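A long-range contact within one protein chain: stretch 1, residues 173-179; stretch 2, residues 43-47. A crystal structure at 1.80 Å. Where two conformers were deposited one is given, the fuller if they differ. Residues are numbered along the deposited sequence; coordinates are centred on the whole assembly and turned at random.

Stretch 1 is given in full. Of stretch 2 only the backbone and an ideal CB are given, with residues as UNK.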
# COMPACT_ATOMS: atom_id res chain seq x y z
N ILE A 173 5.88 9.84 9.62
CA ILE A 173 6.56 10.84 10.45
C ILE A 173 7.42 11.76 9.60
O ILE A 173 7.40 12.99 9.77
CB ILE A 173 7.43 10.17 11.53
CG1 ILE A 173 6.57 9.30 12.45
CG2 ILE A 173 8.16 11.22 12.35
CD1 ILE A 173 5.61 10.10 13.31
N LYS A 174 8.18 11.17 8.68
CA LYS A 174 9.04 11.93 7.77
C LYS A 174 8.23 12.88 6.89
O LYS A 174 8.60 14.04 6.70
CB LYS A 174 9.84 10.97 6.88
CG LYS A 174 10.93 11.64 6.05
CD LYS A 174 12.06 12.19 6.94
CE LYS A 174 13.23 12.63 6.08
NZ LYS A 174 14.36 13.12 6.91
N LEU A 175 7.13 12.37 6.35
CA LEU A 175 6.25 13.21 5.53
C LEU A 175 5.74 14.37 6.37
O LEU A 175 5.73 15.52 5.92
CB LEU A 175 5.07 12.38 4.99
CG LEU A 175 4.03 13.08 4.11
CD1 LEU A 175 4.67 13.73 2.89
CD2 LEU A 175 2.98 12.08 3.67
N GLY A 176 5.34 14.05 7.60
CA GLY A 176 4.95 15.07 8.57
C GLY A 176 6.03 16.11 8.78
O GLY A 176 5.75 17.31 8.77
N GLU A 177 7.27 15.67 8.99
CA GLU A 177 8.37 16.61 9.19
C GLU A 177 8.57 17.51 7.96
O GLU A 177 8.76 18.72 8.10
CB GLU A 177 9.67 15.85 9.52
CG GLU A 177 9.63 15.16 10.88
CD GLU A 177 10.81 14.23 11.12
OE1 GLU A 177 11.38 13.70 10.14
OE2 GLU A 177 11.16 14.02 12.31
N ILE A 178 8.51 16.93 6.77
CA ILE A 178 8.68 17.71 5.54
C ILE A 178 7.64 18.83 5.46
O ILE A 178 7.93 19.95 5.01
CB ILE A 178 8.57 16.80 4.27
CG1 ILE A 178 9.75 15.83 4.19
CG2 ILE A 178 8.54 17.65 3.00
CD1 ILE A 178 9.57 14.73 3.13
N PHE A 179 6.43 18.54 5.93
CA PHE A 179 5.34 19.50 5.79
C PHE A 179 5.06 20.31 7.05
O PHE A 179 4.05 20.99 7.14
CB PHE A 179 4.08 18.80 5.27
CG PHE A 179 4.11 18.57 3.79
CD1 PHE A 179 3.56 19.51 2.92
CD2 PHE A 179 4.74 17.45 3.25
CE1 PHE A 179 3.61 19.32 1.55
CE2 PHE A 179 4.80 17.26 1.88
CZ PHE A 179 4.23 18.20 1.03
N UNK A 43 17.10 22.03 8.55
CA UNK A 43 16.43 21.54 7.36
C UNK A 43 15.94 20.12 7.59
O UNK A 43 16.46 19.41 8.46
CB UNK A 43 17.36 21.60 6.15
N UNK A 44 14.95 19.72 6.82
CA UNK A 44 14.54 18.34 6.76
C UNK A 44 15.18 17.82 5.48
O UNK A 44 14.98 18.39 4.40
CB UNK A 44 13.02 18.17 6.78
N UNK A 45 15.99 16.77 5.59
CA UNK A 45 16.79 16.31 4.46
C UNK A 45 16.55 14.84 4.15
O UNK A 45 16.20 14.05 5.04
CB UNK A 45 18.28 16.54 4.74
N UNK A 46 16.73 14.47 2.89
CA UNK A 46 16.59 13.08 2.48
C UNK A 46 17.26 12.89 1.12
O UNK A 46 17.68 13.86 0.51
CB UNK A 46 15.12 12.67 2.43
N UNK A 47 17.35 11.64 0.68
CA UNK A 47 17.94 11.31 -0.62
C UNK A 47 17.05 10.34 -1.40
O UNK A 47 16.36 9.51 -0.80
CB UNK A 47 19.33 10.71 -0.43

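Stretch 1 is a helix through Ile178, and it offers the other stretch one side, made of Lys174, Glu177 and Ile178. A short strand, 44 to 47, passes that side at 9.0 Å between axes, its direction 128° from the helix's own; positions 44 and 46 point their CA-to-CB bonds at it.

Position 43 precedes the strand. Its ideal CB has nothing of stretch 1 within 5.5 Å, so this contact sets no demand there and almost any residue would do. It is Ser43, which makes no contact with the helix.

Position 44 is the closest point of the two backbones, with its CA 6.0 Å from the CA of Ile178. The CA-to-CB bond points toward the helix, and the ideal CB lies 4.5 Å from Glu177 O and 4.5 Å from Ile178 CA. That leaves room for a compact apolar side chain against the turn; with strand phi/psi of -100/122, valine or isoleucine would suit, and alanine would fit but fill less. The residue is Val44, with chi1 t. Its CG1 packs 3.8 Å from Ile178 CG1, while CG2 comes to 3.7 Å from Glu177 O. The same CG1 lies 4.1 Å from Lys174 NZ, beside the path of that long side chain.

At position 45 the CB points away and meets nothing of stretch 1, so side-chain choice is loose; beta-branched or polar residues would suit the extended backbone. What the helix uses here is the carbonyl: Lys174 NZ donates a hydrogen bond to O of position 45 at 2.8 Å. Since a backbone atom accepts it, the bond does not by itself specify a side chain. The residue is Thr45; its side chain makes no close contact with the helix, and its carbonyl oxygen takes the bond from Lys174.

Position 46 turns back toward the helix, as strand alternation predicts. Its ideal CB sits 4.1 Å from Lys174 CE, and the apolar end of Ile178 lies farther off, so a long side chain is needed to reach it: leucine, methionine or an aromatic could. The residue is Trp46, with chi1 p and chi2 97°. Its ring extends to Ile178, with Trp46 CZ3 4.0 Å from Ile178 CG1. Ile178 CD1 lies over one face of the six-membered ring, 4.1 Å from its centroid and 13° off the normal, a CH-pi contact. NE1 is hydrogen-bonded elsewhere in the structure.

Position 47 is again beyond reach of the helix, leaving the choice open. It is Ser47, whose OG is hydrogen-bonded elsewhere in the structure.

Stretch 2 (43-47) SVTWS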
# COMPACT_ATOMS: atom_id res chain seq x y z
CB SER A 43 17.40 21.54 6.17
OG SER A 43 17.73 22.85 5.77
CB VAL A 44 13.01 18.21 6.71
CG1 VAL A 44 12.58 16.75 6.53
CG2 VAL A 44 12.42 18.79 8.00
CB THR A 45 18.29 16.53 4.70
OG1 THR A 45 18.71 15.75 5.82
CG2 THR A 45 18.58 18.01 4.97
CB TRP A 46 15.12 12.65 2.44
CG TRP A 46 14.30 13.22 1.30
CD1 TRP A 46 14.02 12.61 0.11
CD2 TRP A 46 13.65 14.50 1.26
NE1 TRP A 46 13.24 13.43 -0.67
CE2 TRP A 46 13.00 14.60 0.01
CE3 TRP A 46 13.56 15.58 2.16
CZ2 TRP A 46 12.26 15.72 -0.36
CZ3 TRP A 46 12.83 16.71 1.78
CH2 TRP A 46 12.19 16.77 0.53
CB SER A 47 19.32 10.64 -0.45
OG SER A 47 20.24 11.51 0.17
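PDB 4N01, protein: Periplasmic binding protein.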